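Local coordinates for putative alpha-galactosidase (Bacteroides fragilis, PDB 4NZJ), which probably hydrolyses terminal, non-reducing alpha-D-galactose residues from alpha-galactosides, as a member of glycoside hydrolase family 27, at residues T115-L118 against V119-A123; Q157-K160 against T161-P164; A171-L174 against H175-F179; K207-A210 against S211-V214. All coordinates share one frame; numbering follows the deposited sequence.

Contact 1 of 4, residues T115-L118 against V119-A123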
# COMPACT_ATOMS: atom_id res chain seq x y z
N THR A 115 3.25 -11.40 -18.68
CA THR A 115 3.35 -12.85 -18.80
C THR A 115 3.76 -13.43 -17.46
O THR A 115 4.21 -12.71 -16.57
CB THR A 115 4.40 -13.28 -19.82
OG1 THR A 115 5.70 -12.89 -19.35
CG2 THR A 115 4.14 -12.63 -21.19
N GLU A 116 3.65 -14.75 -17.33
CA GLU A 116 4.12 -15.46 -16.14
C GLU A 116 5.57 -15.09 -15.85
O GLU A 116 5.90 -14.72 -14.72
CB GLU A 116 4.01 -16.97 -16.36
CG GLU A 116 4.63 -17.82 -15.26
CD GLU A 116 4.98 -19.22 -15.72
OE1 GLU A 116 4.11 -20.10 -15.70
OE2 GLU A 116 6.15 -19.45 -16.11
N GLU A 117 6.41 -15.20 -16.87
CA GLU A 117 7.85 -14.93 -16.72
C GLU A 117 8.10 -13.55 -16.13
O GLU A 117 8.94 -13.39 -15.25
CB GLU A 117 8.56 -15.07 -18.07
CG GLU A 117 10.03 -14.64 -18.07
CD GLU A 117 10.90 -15.51 -17.18
OE1 GLU A 117 10.52 -16.67 -16.94
OE2 GLU A 117 11.98 -15.04 -16.74
N LEU A 118 7.37 -12.56 -16.62
CA LEU A 118 7.58 -11.18 -16.18
C LEU A 118 7.07 -10.92 -14.76
O LEU A 118 7.66 -10.12 -14.03
CB LEU A 118 6.96 -10.21 -17.20
CG LEU A 118 7.64 -10.29 -18.57
CD1 LEU A 118 6.83 -9.56 -19.63
CD2 LEU A 118 9.06 -9.75 -18.53
N VAL A 119 5.99 -11.58 -14.34
CA VAL A 119 5.55 -11.49 -12.95
C VAL A 119 6.62 -12.10 -12.03
O VAL A 119 6.94 -11.53 -10.98
CB VAL A 119 4.21 -12.21 -12.71
CG1 VAL A 119 3.84 -12.18 -11.24
CG2 VAL A 119 3.11 -11.58 -13.54
N LEU A 120 7.15 -13.26 -12.40
CA LEU A 120 8.15 -13.95 -11.59
C LEU A 120 9.43 -13.13 -11.48
O LEU A 120 10.02 -13.04 -10.40
CB LEU A 120 8.46 -15.34 -12.15
CG LEU A 120 7.59 -16.50 -11.64
CD1 LEU A 120 6.13 -16.14 -11.50
CD2 LEU A 120 7.77 -17.73 -12.52
N GLN A 121 9.85 -12.51 -12.59
CA GLN A 121 11.00 -11.61 -12.57
C GLN A 121 10.78 -10.44 -11.62
O GLN A 121 11.69 -9.99 -10.93
CB GLN A 121 11.28 -11.06 -13.97
CG GLN A 121 11.95 -12.03 -14.91
CD GLN A 121 12.26 -11.39 -16.25
OE1 GLN A 121 12.30 -10.17 -16.38
NE2 GLN A 121 12.49 -12.22 -17.26
N THR A 122 9.56 -9.92 -11.62
CA THR A 122 9.20 -8.82 -10.74
C THR A 122 9.29 -9.24 -9.27
O THR A 122 9.88 -8.53 -8.46
CB THR A 122 7.81 -8.28 -11.09
OG1 THR A 122 7.86 -7.70 -12.41
CG2 THR A 122 7.36 -7.23 -10.09
N ALA A 123 8.72 -10.40 -8.93
CA ALA A 123 8.84 -10.96 -7.58
C ALA A 123 10.31 -11.13 -7.17
O ALA A 123 10.70 -10.73 -6.07
CB ALA A 123 8.10 -12.29 -7.49
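Glu117 and Gln121, one helical turn apart, are joined first through the backbone, Gln121 N donating to Glu117 O. In one of its two conformers Glu117 OE2 also accepts from Gln121 NE2, on its anti lone pair, at 2.9 Å with an N-H...O angle of 168°; the oxygen lies close to the amide plane, while carboxylate and amide planes stand 73° apart. A bend in the glutamate chain at chi2 (64°) swings the carboxylate round to the glutamine. Leu118 O is gripped by two donors from opposite faces of its carbonyl plane, Thr122 N at 3.1 Å and Thr122 OG1 at 2.9 Å, so the buried threonine hydroxyl gives its hydrogen to the preceding turn. All this belongs to the start of helix 116-128 in the TIM barrel, where Thr115 is the N-cap: its OG1 accepts from Leu118 N at 3.2 Å. Val119 N and Leu120 N then open the regular ladder to Thr115 O and Glu116 O. Further out, Gln121 OE1 accepts from Arg365, and the carboxylate of Glu116 forms a salt bridge with Arg165. Val119 and Ala123 face Ile139 of barrel strand 138-140, and Leu120 meets Tyr173 of helix 166-176.

Contact 2 of 4, residues Q157-K160 against T161-P164; sequences QIDK and TKFP
The loop that leads from barrel strand 138-140 into helix 166-176 makes a tight turn here, with Asp159 as the residue to which the following amides return. Its side chain closes a weakly bonded Asx turn: CG sits anti to the backbone N (chi1 -175°), which carries OD1 forward to Thr161 N at 3.0 Å and Lys162 N at 3.4 Å, both weak bonds. The main chain supplies the firmer link, Phe163 N donating to Asp159 O at 2.9 Å in the carbonyl plane. The other carboxylate oxygen, OD2, lies against the methylenes of Lys162, 3.4 Å from CE. That lysine runs fully extended past the aspartate, and its ammonium stays beyond salt-bridge range of OD2 and instead donates to the carbonyl oxygens of Phe144 and Gln112; the opposite charges may still attract weakly. On the inner side Ile158 and Phe163 cross at about a right angle, CG2 of the isoleucine meeting CB of the phenylalanine at 3.8 Å, and both side chains also touch Trp145. The outer side, with Lys160 and Pro164, is exposed. In one of its two conformers Lys160 curls back over the turn, and a water tentatively bridges its NZ to Pro164 O. Its backbone makes a CA-H...O contact, Lys160 O lying 3.1 Å from Pro164 CA.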
# COMPACT_ATOMS: atom_id res chain seq x y z
N GLN A 157 -11.63 -17.15 -19.07
CA GLN A 157 -10.57 -17.92 -19.72
C GLN A 157 -9.23 -17.24 -19.50
O GLN A 157 -9.05 -16.11 -19.92
CB GLN A 157 -10.83 -18.03 -21.21
CG GLN A 157 -12.13 -18.72 -21.57
CD GLN A 157 -12.28 -18.87 -23.07
OE1 GLN A 157 -11.81 -19.85 -23.65
NE2 GLN A 157 -12.92 -17.89 -23.71
N ILE A 158 -8.31 -17.92 -18.84
CA ILE A 158 -6.96 -17.40 -18.68
C ILE A 158 -6.31 -17.35 -20.06
O ILE A 158 -6.45 -18.27 -20.86
CB ILE A 158 -6.10 -18.28 -17.75
CG1 ILE A 158 -6.67 -18.25 -16.32
CG2 ILE A 158 -4.66 -17.80 -17.74
CD1 ILE A 158 -6.24 -19.43 -15.48
N ASP A 159 -5.61 -16.25 -20.36
CA ASP A 159 -4.81 -16.18 -21.58
C ASP A 159 -3.60 -17.08 -21.37
O ASP A 159 -2.65 -16.69 -20.68
CB ASP A 159 -4.39 -14.73 -21.85
CG ASP A 159 -3.65 -14.56 -23.16
OD1 ASP A 159 -3.04 -15.54 -23.65
OD2 ASP A 159 -3.70 -13.44 -23.71
N LYS A 160 -3.64 -18.27 -21.96
CA LYS A 160 -2.60 -19.28 -21.75
C LYS A 160 -1.31 -18.98 -22.51
O LYS A 160 -0.29 -19.62 -22.27
CB LYS A 160 -3.11 -20.67 -22.11
CG LYS A 160 -4.27 -21.14 -21.24
CD LYS A 160 -3.93 -21.06 -19.76
CE LYS A 160 -2.91 -22.13 -19.36
NZ LYS A 160 -3.36 -23.51 -19.69
N THR A 161 -1.36 -18.02 -23.44
CA THR A 161 -0.13 -17.58 -24.08
C THR A 161 0.69 -16.80 -23.05
O THR A 161 1.91 -16.98 -22.94
CB THR A 161 -0.41 -16.67 -25.30
OG1 THR A 161 -1.23 -17.38 -26.24
CG2 THR A 161 0.90 -16.27 -25.97
N LYS A 162 0.02 -15.95 -22.29
CA LYS A 162 0.64 -15.17 -21.23
C LYS A 162 0.97 -16.00 -20.00
O LYS A 162 2.04 -15.83 -19.39
CB LYS A 162 -0.27 -14.01 -20.81
CG LYS A 162 -0.50 -13.01 -21.92
CD LYS A 162 -1.39 -11.86 -21.47
CE LYS A 162 -1.62 -10.91 -22.63
NZ LYS A 162 -2.47 -9.76 -22.23
N PHE A 163 0.06 -16.90 -19.64
CA PHE A 163 0.17 -17.71 -18.42
C PHE A 163 0.03 -19.18 -18.78
O PHE A 163 -1.01 -19.79 -18.55
CB PHE A 163 -0.88 -17.26 -17.39
CG PHE A 163 -0.69 -15.84 -16.95
CD1 PHE A 163 0.29 -15.51 -16.02
CD2 PHE A 163 -1.44 -14.81 -17.51
CE1 PHE A 163 0.49 -14.20 -15.63
CE2 PHE A 163 -1.24 -13.49 -17.12
CZ PHE A 163 -0.28 -13.19 -16.18
N PRO A 164 1.09 -19.76 -19.37
CA PRO A 164 0.99 -21.12 -19.92
C PRO A 164 0.80 -22.20 -18.85
O PRO A 164 0.38 -23.30 -19.18
CB PRO A 164 2.30 -21.31 -20.69
CG PRO A 164 3.23 -20.25 -20.20
CD PRO A 164 2.39 -19.13 -19.66
O HOH W 1 -2.16 -24.73 -17.93

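Contact 3 of 4, residues A171-L174 against H175-F179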
# COMPACT_ATOMS: atom_id res chain seq x y z
N ALA A 171 0.69 -17.76 -8.40
CA ALA A 171 0.32 -17.62 -6.98
C ALA A 171 1.24 -18.46 -6.09
O ALA A 171 1.73 -17.98 -5.05
CB ALA A 171 -1.13 -18.01 -6.77
N ASP A 172 1.48 -19.70 -6.49
CA ASP A 172 2.31 -20.61 -5.71
C ASP A 172 3.74 -20.09 -5.59
O ASP A 172 4.33 -20.12 -4.51
CB ASP A 172 2.32 -22.01 -6.33
CG ASP A 172 1.00 -22.76 -6.14
OD1 ASP A 172 0.14 -22.31 -5.36
OD2 ASP A 172 0.84 -23.81 -6.78
N TYR A 173 4.29 -19.60 -6.70
CA TYR A 173 5.64 -19.03 -6.71
C TYR A 173 5.73 -17.85 -5.75
O TYR A 173 6.68 -17.74 -4.97
CB TYR A 173 6.01 -18.59 -8.14
CG TYR A 173 7.45 -18.19 -8.33
CD1 TYR A 173 7.88 -16.90 -8.03
CD2 TYR A 173 8.38 -19.09 -8.83
CE1 TYR A 173 9.20 -16.53 -8.21
CE2 TYR A 173 9.70 -18.73 -9.02
CZ TYR A 173 10.11 -17.45 -8.72
OH TYR A 173 11.42 -17.10 -8.91
N LEU A 174 4.73 -16.97 -5.82
CA LEU A 174 4.66 -15.80 -4.94
C LEU A 174 4.54 -16.20 -3.47
O LEU A 174 5.27 -15.71 -2.63
CB LEU A 174 3.51 -14.87 -5.35
CG LEU A 174 3.84 -13.79 -6.39
CD1 LEU A 174 4.69 -14.30 -7.53
CD2 LEU A 174 2.55 -13.15 -6.91
N HIS A 175 3.62 -17.11 -3.17
CA HIS A 175 3.37 -17.51 -1.78
C HIS A 175 4.59 -18.15 -1.13
O HIS A 175 4.86 -17.92 0.05
CB HIS A 175 2.21 -18.50 -1.70
CG HIS A 175 0.88 -17.91 -2.06
ND1 HIS A 175 -0.18 -18.68 -2.47
CD2 HIS A 175 0.45 -16.63 -2.09
CE1 HIS A 175 -1.21 -17.90 -2.74
NE2 HIS A 175 -0.86 -16.65 -2.51
N GLU A 176 5.33 -18.94 -1.90
CA GLU A 176 6.57 -19.56 -1.42
C GLU A 176 7.58 -18.51 -0.96
O GLU A 176 8.47 -18.81 -0.18
CB GLU A 176 7.19 -20.43 -2.52
CG GLU A 176 6.48 -21.75 -2.76
CD GLU A 176 6.83 -22.37 -4.10
OE1 GLU A 176 7.86 -21.97 -4.70
OE2 GLU A 176 6.09 -23.27 -4.55
N ARG A 177 7.44 -17.29 -1.48
CA ARG A 177 8.34 -16.19 -1.19
C ARG A 177 7.70 -15.09 -0.32
O ARG A 177 8.29 -14.03 -0.10
CB ARG A 177 8.86 -15.61 -2.51
CG ARG A 177 9.80 -16.57 -3.21
CD ARG A 177 9.90 -16.34 -4.70
NE ARG A 177 10.81 -17.31 -5.31
CZ ARG A 177 10.51 -18.58 -5.57
NH1 ARG A 177 9.30 -19.07 -5.33
NH2 ARG A 177 11.43 -19.37 -6.10
N GLY A 178 6.50 -15.36 0.18
CA GLY A 178 5.82 -14.45 1.09
C GLY A 178 5.06 -13.32 0.42
O GLY A 178 4.61 -12.40 1.09
N PHE A 179 4.90 -13.39 -0.90
CA PHE A 179 4.12 -12.40 -1.62
C PHE A 179 2.67 -12.83 -1.73
O PHE A 179 2.35 -14.01 -1.67
CB PHE A 179 4.68 -12.18 -3.03
CG PHE A 179 6.04 -11.54 -3.07
CD1 PHE A 179 6.22 -10.22 -2.68
CD2 PHE A 179 7.14 -12.25 -3.52
CE1 PHE A 179 7.47 -9.63 -2.72
CE2 PHE A 179 8.39 -11.66 -3.57
CZ PHE A 179 8.55 -10.35 -3.17
O HOH W 2 0.35 -21.47 -2.63
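Arg177 lies flat on Tyr173: ring and guanidinium planes are only 5° apart, their centres 3.5 Å from each other, a stacked cation-pi pair with CZ over the ring face. The arginine chain runs extended from CG to NE, and NH1 reaches back to donate to Tyr173 O at 3.0 Å, so one residue supplies both the face and the acceptor that fix the guanidinium's rotation. In one of its two conformers Glu176 may add a weak salt bridge from OE1 to the same NH1, and Tyr173 OH is bonded to Asp124.

The close packing continues at the buried end of the helix. Leu174 O takes Arg177 N and Phe179 N, each at 2.9 Å, from opposite faces of its carbonyl plane, while Gly178 N binds His175 O. With Gly178 at positive phi (83°), this is a Schellman motif that ends the helix, and it brings Phe179 CB to 3.7 Å from Leu174 CB.

The side bearing Asp172 and His175 is partly exposed and hydrated. A water bridges the two, donating to Asp172 OD1 and lying 2.8 Å from His175 ND1. Ala171 O sits over one face of the imidazole, whose NE2 is bonded to Asp215; Asp172 is paired with Lys168.

Within the beta-alpha-beta crossover from strand 138-140 to strand 180-186, Leu174 packs on Ile139 and Leu181, Tyr173 and Arg177 on helix 116-128, and Phe179 on both that helix and Ile139.

Contact 4 of 4, residues K207-A210 against S211-V214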
# COMPACT_ATOMS: atom_id res chain seq x y z
N LYS A 207 -14.85 -17.86 -6.79
CA LYS A 207 -14.43 -19.22 -6.46
C LYS A 207 -13.22 -19.62 -7.29
O LYS A 207 -12.31 -20.30 -6.79
CB LYS A 207 -15.58 -20.22 -6.67
CG LYS A 207 -16.66 -20.12 -5.61
CD LYS A 207 -16.12 -20.48 -4.24
CE LYS A 207 -17.15 -20.26 -3.14
NZ LYS A 207 -18.50 -20.73 -3.55
N ASP A 208 -13.18 -19.20 -8.55
CA ASP A 208 -12.01 -19.47 -9.39
C ASP A 208 -10.79 -18.74 -8.84
O ASP A 208 -9.71 -19.34 -8.68
CB ASP A 208 -12.25 -19.07 -10.85
CG ASP A 208 -13.07 -20.10 -11.62
OD1 ASP A 208 -13.26 -21.24 -11.15
OD2 ASP A 208 -13.50 -19.77 -12.74
N PHE A 209 -10.94 -17.45 -8.53
CA PHE A 209 -9.84 -16.68 -7.96
C PHE A 209 -9.28 -17.37 -6.72
O PHE A 209 -8.06 -17.51 -6.57
CB PHE A 209 -10.25 -15.24 -7.62
CG PHE A 209 -10.74 -14.43 -8.79
CD1 PHE A 209 -10.29 -14.68 -10.08
CD2 PHE A 209 -11.65 -13.40 -8.60
CE1 PHE A 209 -10.74 -13.93 -11.15
CE2 PHE A 209 -12.10 -12.64 -9.67
CZ PHE A 209 -11.65 -12.91 -10.94
N ALA A 210 -10.17 -17.80 -5.82
CA ALA A 210 -9.75 -18.47 -4.60
C ALA A 210 -9.04 -19.78 -4.89
O ALA A 210 -8.01 -20.09 -4.27
CB ALA A 210 -10.94 -18.69 -3.68
N SER A 211 -9.55 -20.55 -5.85
CA SER A 211 -8.90 -21.82 -6.23
C SER A 211 -7.49 -21.60 -6.77
O SER A 211 -6.62 -22.48 -6.64
CB SER A 211 -9.76 -22.60 -7.24
OG SER A 211 -9.66 -22.07 -8.55
N TRP A 212 -7.25 -20.44 -7.38
CA TRP A 212 -5.93 -20.11 -7.91
C TRP A 212 -4.98 -19.54 -6.86
O TRP A 212 -3.79 -19.37 -7.13
CB TRP A 212 -6.04 -19.12 -9.06
CG TRP A 212 -6.88 -19.58 -10.19
CD1 TRP A 212 -7.20 -20.86 -10.52
CD2 TRP A 212 -7.51 -18.74 -11.17
NE1 TRP A 212 -8.00 -20.88 -11.63
CE2 TRP A 212 -8.21 -19.59 -12.05
CE3 TRP A 212 -7.56 -17.36 -11.37
CZ2 TRP A 212 -8.95 -19.10 -13.12
CZ3 TRP A 212 -8.30 -16.87 -12.44
CH2 TRP A 212 -8.99 -17.74 -13.30
N GLY A 213 -5.51 -19.20 -5.69
CA GLY A 213 -4.70 -18.64 -4.61
C GLY A 213 -4.60 -17.13 -4.62
O GLY A 213 -3.67 -16.56 -4.05
N VAL A 214 -5.54 -16.47 -5.28
CA VAL A 214 -5.59 -15.01 -5.32
C VAL A 214 -5.82 -14.44 -3.91
O VAL A 214 -6.60 -14.99 -3.12
CB VAL A 214 -6.70 -14.54 -6.28
CG1 VAL A 214 -7.00 -13.05 -6.12
CG2 VAL A 214 -6.31 -14.87 -7.71
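Aromatic and aliphatic packing joins Phe209 to Trp212 and Val214. The two rings meet obliquely, planes at 60° and centroids 5.9 Å apart, with Trp212 CZ3 arriving at the edge of the phenylalanine ring 3.8 Å from CD1. Nearer the backbone, Phe209 CB meets Val214 CB at 3.9 Å. Both partners also touch Ile183 of strand 180-186, as Phe209 itself does. The indole has a polar neighbour as well: Asp208 O lies 3.2 Å above one of its faces, offset toward the rim, while CB of the same aspartate rests near CZ2.

Backbone bonds shape the end of helix 202-212, which closes in a Schellman motif within the beta-alpha-beta unit linking barrel strands 180-186 and 216-220. Val214 N donates to Phe209 O at 3.0 Å and Gly213 N to Ala210 O at 3.0 Å, the latter from well above the carbonyl plane. Gly213 takes the positive phi (89°) of the C-prime position. Ahead of this turn Ser211 N still bonds to Lys207 O in the ordinary helical way.

Among side-chain polar contacts, Ser211 OG donates to Asp208 O at 2.7 Å. Its chi1 of 77° places OG between the backbone N and the carbonyl carbon and turns it back along the helix, so Asp208 O serves both this hydroxyl and Trp212 N at 3.0 Å. Asp208 OD2 is hydrogen-bonded to His155 ND1.

How the contacts relate
The four contacts follow one another along the chain within the TIM-barrel domain: contact 1 at the start of helix 116-128, contact 2 in the loop before helix 166-176, contact 3 at the end of that helix, contact 4 at the end of helix 202-212. Contacts 1 and 3 have centres 12 Å apart and pack two neighbouring helices; contacts 1 and 2 meet where Lys162 O lies 2.8 Å from Glu116 N, probably hydrogen-bonded. Contact 4 touches both contact 2, through Ile158 and Trp212, and contact 3. Contacts 1 and 4 are farthest from touching, about 11 Å between nearest atoms. Together they trace three consecutive barrel helices, 116-128, 166-176 and 202-212, each touching the next.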